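Local coordinates for F1 capsule-anchoring protein (Yersinia pestis, PDB 2XET) that probably acts as the outer-membrane usher for assembly of the F1 capsular antigen, the present chain being its C-terminal domain, at residues Leu45-Lys50 with Asn66-Glu71; Phe5-Arg10 with Arg80-Cys85. One frame throughout, in Å; residues are numbered along the deposited sequence. Where two conformers were deposited one is given.

Overall arrangement
Contacts 1 and 2 lie about 12 Å apart, centre to centre, in one compact all-beta domain of the PapC C-terminal family, which belongs to the transthyretin clan. Contact 1, at residues 45-50 with 66-71, is the open end of the hairpin of strands 48-54 and 62-68; contact 2, at 5-10 with 80-85, pairs the first strand with the last. Along the chain both segments of contact 1 fall between those of contact 2. Strands 62-68 and 79-87 are sheet neighbours, joining terminal strands and hairpin in one sheet. Val67 CG2 and Leu6 CD2 come within 3.8 Å, and Leu69 also packs on Leu81, so both contacts line its apolar interior.

Contact 1 of 2, residues Leu45-Lys50 with Asn66-Glu71; sequences LPKKSK and NVVLPE
Lys47 and Leu69 are bonded twice, once through the backbone and once through the lysine side chain. Leu69 N reaches Lys47 O at 2.9 Å with an N-H...O angle of 174° and lies in the carbonyl plane. In return, Lys47 NZ donates to Leu69 O at 2.8 Å, nearly along the C=O axis. CG of Lys47 is anti to the backbone N (chi1 -176°), beside the carbonyl carbon, and runs close to the same oxygen; a bend at chi4 then delivers NZ. The isobutyl group of Leu69 packs against the start of segment 45-50, CD1 lying 3.6 Å from Pro46 O and 4.4 Å from Leu45 CB.

Val67 forms the hydrogen-bonded antiparallel pair with Ser49, in which Val67 N meets Ser49 O at 2.8 Å and Ser49 N meets Val67 O at 2.9 Å. This ladder is the open end of the beta hairpin of strands 48-54 and 62-68, in a domain of the transthyretin clan. Val67 O has a second donor, a water that also donates to Pro46 O and accepts from Ser49 OG, stitching the loop to the strand. CG1 of Val67 approaches Leu45 CD1, and its side chain continues onto Leu4 and Leu6 of strand 2-10.

On the sheet face of Lys48, Val68 and Lys50, the side chains of Lys50 and Asn66 run alongside each other. Lys50 NZ donates to Asn66 OD1 at 2.8 Å from 40° above the amide carbonyl plane.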
loop_
_atom_site.group_PDB
_atom_site.type_symbol
_atom_site.label_atom_id
_atom_site.label_comp_id
_atom_site.label_asym_id
_atom_site.label_seq_id
_atom_site.Cartn_x
_atom_site.Cartn_y
_atom_site.Cartn_z
ATOM N N LEU A 45 -9.561 -5.990 3.595
ATOM C CA LEU A 45 -9.734 -4.571 3.305
ATOM C C LEU A 45 -11.154 -4.245 2.870
ATOM O O LEU A 45 -11.789 -5.047 2.184
ATOM C CB LEU A 45 -8.784 -4.148 2.181
ATOM C CG LEU A 45 -7.280 -4.182 2.470
ATOM C CD1 LEU A 45 -6.509 -3.730 1.236
ATOM C CD2 LEU A 45 -6.951 -3.291 3.644
ATOM N N PRO A 46 -11.640 -3.043 3.234
ATOM C CA PRO A 46 -12.912 -2.532 2.732
ATOM C C PRO A 46 -12.755 -2.039 1.292
ATOM O O PRO A 46 -11.645 -2.056 0.749
ATOM C CB PRO A 46 -13.195 -1.361 3.672
ATOM C CG PRO A 46 -11.827 -0.827 3.978
ATOM C CD PRO A 46 -10.987 -2.071 4.129
ATOM N N LYS A 47 -13.848 -1.599 0.677
ATOM C CA LYS A 47 -13.776 -1.117 -0.701
ATOM C C LYS A 47 -12.782 0.043 -0.899
ATOM O O LYS A 47 -12.080 0.090 -1.908
ATOM C CB LYS A 47 -15.166 -0.725 -1.229
ATOM C CG LYS A 47 -15.128 -0.304 -2.690
ATOM C CD LYS A 47 -16.508 -0.103 -3.288
ATOM C CE LYS A 47 -16.449 0.793 -4.517
ATOM N NZ LYS A 47 -15.280 0.529 -5.432
ATOM N N LYS A 48 -12.711 0.958 0.063
ATOM C CA LYS A 48 -11.839 2.122 -0.046
ATOM C C LYS A 48 -11.022 2.276 1.223
ATOM O O LYS A 48 -11.588 2.350 2.326
ATOM C CB LYS A 48 -12.675 3.379 -0.274
ATOM C CG LYS A 48 -13.412 3.362 -1.604
ATOM C CD LYS A 48 -14.152 4.668 -1.880
ATOM C CE LYS A 48 -14.324 4.871 -3.392
ATOM N NZ LYS A 48 -14.744 3.606 -4.088
ATOM N N SER A 49 -9.703 2.315 1.054
ATOM C CA SER A 49 -8.752 2.480 2.160
ATOM C C SER A 49 -7.724 3.575 1.849
ATOM O O SER A 49 -7.551 3.968 0.692
ATOM C CB SER A 49 -8.002 1.170 2.425
ATOM O OG SER A 49 -8.906 0.158 2.777
ATOM N N LYS A 50 -7.049 4.043 2.899
ATOM C CA LYS A 50 -5.914 4.950 2.756
ATOM C C LYS A 50 -4.772 4.325 3.545
ATOM O O LYS A 50 -4.969 3.889 4.686
ATOM C CB LYS A 50 -6.232 6.340 3.314
ATOM C CG LYS A 50 -7.270 7.101 2.458
ATOM C CD LYS A 50 -7.571 8.487 3.009
ATOM C CE LYS A 50 -8.705 9.118 2.205
ATOM N NZ LYS A 50 -8.250 9.443 0.826
ATOM N N ASN A 66 -4.097 5.929 -1.819
ATOM C CA ASN A 66 -5.468 5.403 -1.716
ATOM C C ASN A 66 -5.549 4.007 -2.339
ATOM O O ASN A 66 -4.877 3.716 -3.341
ATOM C CB ASN A 66 -6.472 6.328 -2.412
ATOM C CG ASN A 66 -6.531 7.716 -1.778
ATOM O OD1 ASN A 66 -6.457 7.864 -0.552
ATOM N ND2 ASN A 66 -6.659 8.742 -2.617
ATOM N N VAL A 67 -6.340 3.138 -1.725
ATOM C CA VAL A 67 -6.507 1.758 -2.209
ATOM C C VAL A 67 -8.002 1.527 -2.466
ATOM O O VAL A 67 -8.790 1.387 -1.527
ATOM C CB VAL A 67 -5.949 0.709 -1.199
ATOM C CG1 VAL A 67 -5.986 -0.703 -1.800
ATOM C CG2 VAL A 67 -4.493 1.039 -0.802
ATOM N N VAL A 68 -8.371 1.499 -3.750
ATOM C CA VAL A 68 -9.774 1.379 -4.175
ATOM C C VAL A 68 -9.945 0.048 -4.904
ATOM O O VAL A 68 -9.298 -0.184 -5.918
ATOM C CB VAL A 68 -10.196 2.558 -5.094
ATOM C CG1 VAL A 68 -11.661 2.410 -5.557
ATOM C CG2 VAL A 68 -9.993 3.899 -4.365
ATOM N N LEU A 69 -10.769 -0.831 -4.340
ATOM C CA LEU A 69 -11.026 -2.147 -4.903
ATOM C C LEU A 69 -12.244 -2.084 -5.794
ATOM O O LEU A 69 -13.170 -1.301 -5.523
ATOM C CB LEU A 69 -11.319 -3.163 -3.793
ATOM C CG LEU A 69 -10.198 -3.410 -2.776
ATOM C CD1 LEU A 69 -10.686 -4.409 -1.739
ATOM C CD2 LEU A 69 -8.940 -3.901 -3.457
ATOM N N PRO A 70 -12.269 -2.919 -6.852
ATOM C CA PRO A 70 -13.499 -3.093 -7.619
ATOM C C PRO A 70 -14.673 -3.547 -6.729
ATOM O O PRO A 70 -14.451 -4.056 -5.646
ATOM C CB PRO A 70 -13.121 -4.185 -8.633
ATOM C CG PRO A 70 -11.624 -4.017 -8.818
ATOM C CD PRO A 70 -11.144 -3.692 -7.419
ATOM N N GLU A 71 -15.906 -3.331 -7.190
ATOM C CA GLU A 71 -17.108 -3.559 -6.363
ATOM C C GLU A 71 -17.396 -5.022 -6.028
ATOM O O GLU A 71 -17.985 -5.309 -4.990
ATOM C CB GLU A 71 -18.347 -2.958 -7.045
ATOM C CG GLU A 71 -18.549 -3.401 -8.495
ATOM C CD GLU A 71 -19.753 -2.737 -9.185
ATOM O OE1 GLU A 71 -20.076 -3.130 -10.328
ATOM O OE2 GLU A 71 -20.372 -1.830 -8.598
HETATM O O HOH W 1 -9.298 -0.816 0.217
#

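Contact 2 of 2, residues Phe5-Arg10 with Arg80-Cys85; sequences FLHLKR and RLSTTC. With SO4 (sulfate ion), chain C.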
loop_
_atom_site.group_PDB
_atom_site.type_symbol
_atom_site.label_atom_id
_atom_site.label_comp_id
_atom_site.label_asym_id
_atom_site.label_seq_id
_atom_site.Cartn_x
_atom_site.Cartn_y
_atom_site.Cartn_z
ATOM N N PHE A 5 -2.877 -7.859 -4.390
ATOM C CA PHE A 5 -1.473 -7.548 -4.604
ATOM C C PHE A 5 -1.471 -6.081 -5.031
ATOM O O PHE A 5 -2.149 -5.720 -6.024
ATOM C CB PHE A 5 -0.899 -8.380 -5.756
ATOM C CG PHE A 5 -0.812 -9.862 -5.456
ATOM C CD1 PHE A 5 0.338 -10.402 -4.876
ATOM C CD2 PHE A 5 -1.879 -10.705 -5.756
ATOM C CE1 PHE A 5 0.412 -11.771 -4.595
ATOM C CE2 PHE A 5 -1.813 -12.073 -5.465
ATOM C CZ PHE A 5 -0.666 -12.599 -4.885
ATOM N N LEU A 6 -0.722 -5.252 -4.306
ATOM C CA LEU A 6 -0.639 -3.826 -4.629
ATOM C C LEU A 6 0.770 -3.402 -5.032
ATOM O O LEU A 6 1.713 -3.522 -4.239
ATOM C CB LEU A 6 -1.101 -2.999 -3.420
ATOM C CG LEU A 6 -1.185 -1.488 -3.604
ATOM C CD1 LEU A 6 -2.242 -1.132 -4.653
ATOM C CD2 LEU A 6 -1.494 -0.836 -2.256
ATOM N N HIS A 7 0.922 -2.963 -6.287
ATOM C CA HIS A 7 2.212 -2.506 -6.768
ATOM C C HIS A 7 2.312 -1.022 -6.519
ATOM O O HIS A 7 1.511 -0.254 -7.044
ATOM C CB HIS A 7 2.376 -2.782 -8.281
ATOM C CG HIS A 7 3.742 -2.483 -8.810
ATOM N ND1 HIS A 7 3.973 -2.211 -10.144
ATOM C CD2 HIS A 7 4.950 -2.421 -8.197
ATOM C CE1 HIS A 7 5.263 -1.983 -10.327
ATOM N NE2 HIS A 7 5.878 -2.102 -9.164
ATOM N N LEU A 8 3.278 -0.630 -5.690
ATOM C CA LEU A 8 3.457 0.765 -5.311
ATOM C C LEU A 8 4.627 1.375 -6.050
ATOM O O LEU A 8 5.635 0.722 -6.229
ATOM C CB LEU A 8 3.708 0.858 -3.794
ATOM C CG LEU A 8 2.533 0.486 -2.887
ATOM C CD1 LEU A 8 3.070 0.147 -1.488
ATOM C CD2 LEU A 8 1.491 1.613 -2.823
ATOM N N LYS A 9 4.502 2.634 -6.466
ATOM C CA LYS A 9 5.654 3.378 -6.989
ATOM C C LYS A 9 5.571 4.781 -6.394
ATOM O O LYS A 9 4.463 5.319 -6.268
ATOM C CB LYS A 9 5.646 3.420 -8.524
ATOM C CG LYS A 9 6.929 3.994 -9.138
ATOM C CD LYS A 9 7.015 3.816 -10.655
ATOM C CE LYS A 9 5.744 4.322 -11.345
ATOM N NZ LYS A 9 5.841 4.424 -12.821
ATOM N N ARG A 10 6.720 5.353 -6.012
ATOM C CA ARG A 10 6.725 6.693 -5.448
ATOM C C ARG A 10 6.345 7.728 -6.518
ATOM O O ARG A 10 6.526 7.483 -7.723
ATOM C CB ARG A 10 8.113 7.034 -4.894
ATOM C CG ARG A 10 8.474 6.244 -3.616
ATOM C CD ARG A 10 9.998 6.129 -3.474
ATOM N NE ARG A 10 10.704 7.405 -3.604
ATOM C CZ ARG A 10 11.600 7.866 -2.727
ATOM N NH1 ARG A 10 11.911 7.176 -1.647
ATOM N NH2 ARG A 10 12.203 9.024 -2.949
ATOM N N ARG A 80 -4.761 -7.681 -8.869
ATOM C CA ARG A 80 -3.405 -7.235 -9.117
ATOM C C ARG A 80 -3.559 -5.747 -9.455
ATOM O O ARG A 80 -3.937 -5.412 -10.592
ATOM C CB ARG A 80 -2.892 -8.036 -10.315
ATOM C CG ARG A 80 -1.445 -7.984 -10.615
ATOM C CD ARG A 80 -0.582 -8.797 -9.684
ATOM N NE ARG A 80 0.788 -8.446 -9.983
ATOM C CZ ARG A 80 1.818 -8.659 -9.182
ATOM N NH1 ARG A 80 1.648 -9.253 -8.001
ATOM N NH2 ARG A 80 3.023 -8.268 -9.574
ATOM N N LEU A 81 -3.357 -4.878 -8.459
ATOM C CA LEU A 81 -3.598 -3.445 -8.642
ATOM C C LEU A 81 -2.323 -2.615 -8.504
ATOM O O LEU A 81 -1.338 -3.063 -7.897
ATOM C CB LEU A 81 -4.621 -2.964 -7.612
ATOM C CG LEU A 81 -6.010 -3.622 -7.537
ATOM C CD1 LEU A 81 -6.939 -2.793 -6.672
ATOM C CD2 LEU A 81 -6.619 -3.811 -8.927
ATOM N N SER A 82 -2.361 -1.401 -9.060
ATOM C CA SER A 82 -1.240 -0.471 -8.966
ATOM C C SER A 82 -1.730 0.884 -8.499
ATOM O O SER A 82 -2.844 1.300 -8.841
ATOM C CB SER A 82 -0.554 -0.292 -10.322
ATOM O OG SER A 82 0.061 -1.492 -10.778
ATOM N N THR A 83 -0.905 1.576 -7.719
ATOM C CA THR A 83 -1.231 2.951 -7.367
ATOM C C THR A 83 0.029 3.773 -7.075
ATOM O O THR A 83 1.120 3.228 -6.940
ATOM C CB THR A 83 -2.239 3.022 -6.199
ATOM O OG1 THR A 83 -2.812 4.338 -6.149
ATOM C CG2 THR A 83 -1.559 2.678 -4.847
ATOM N N THR A 84 -0.128 5.087 -7.063
ATOM C CA THR A 84 0.971 5.970 -6.704
ATOM C C THR A 84 1.041 6.146 -5.213
ATOM O O THR A 84 0.017 6.264 -4.539
ATOM C CB THR A 84 0.770 7.364 -7.313
ATOM O OG1 THR A 84 0.592 7.230 -8.713
ATOM C CG2 THR A 84 1.969 8.263 -7.059
ATOM N N CYS A 85 2.269 6.174 -4.709
ATOM C CA CYS A 85 2.513 6.514 -3.319
ATOM C C CYS A 85 3.107 7.938 -3.311
ATOM O O CYS A 85 4.257 8.153 -3.723
ATOM C CB CYS A 85 3.456 5.476 -2.702
ATOM S SG CYS A 85 3.383 5.276 -0.905
HETATM S S SO4 C . 5.066 -8.976 -6.297
HETATM O O1 SO4 C . 3.879 -9.790 -6.049
HETATM O O2 SO4 C . 4.977 -8.241 -7.562
HETATM O O3 SO4 C . 5.265 -8.032 -5.218
HETATM O O4 SO4 C . 6.222 -9.862 -6.400
#
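Phe5 and Leu81 are joined in a parallel ladder whose strand axes differ by 26°. Leu81 N donates to Phe5 O at 2.8 Å, and His7 N, Thr83 N, Lys9 N and Cys85 N follow in alternation between the strands. The ladder is uneven: Thr83 N to His7 O is 3.1 Å, and Lys9 N to Thr83 O, at 3.5 Å, is weak, while Cys85 N to Lys9 O is again short. Backbone bonds of Phe5 with Tyr79 and of Cys85 with Ser11 continue it. Leu6, Arg10 and Ser82 also bring CA-H groups to backbone oxygens across the seam. The pairing joins the first and last strands of the domain.

Apolar contacts gather on the face of Leu6, Leu8 and Thr83. Thr83 OG1 is anti to the backbone N (chi1 -164°), which sets CG2 between N and the carbonyl carbon. From there the methyl touches both leucines: Leu6 CD1 at 3.9 Å, the two side chains crossing obliquely, and Leu8 CD2 at 3.8 Å, lying alongside. Leu8 CD2 also nears CB of Cys85, whose disulfide to Cys63 ties this strand to its neighbour 62-68.

The contacts of the Arg80 guanidinium lie on the other face, with Phe5. The Arg80 chain bends at chi2, where CD swings to Phe5 CB; farther out, NH1 lies 3.5 Å from the same CB, the guanidinium inclined 53° to the ring. NH1 then donates to sulfate O1 at 3.0 Å and NH2 to O2 at 2.8 Å; Asn37 ND2 also donates.

One face is thus largely apolar beside the Cys63-Cys85 disulfide, the other able to hold an anion. Two Arg80 N-H groups aimed at one sulfate are consistent with a locally positive patch, though an ion probably from the crystallisation liquor is no evidence of a natural ligand.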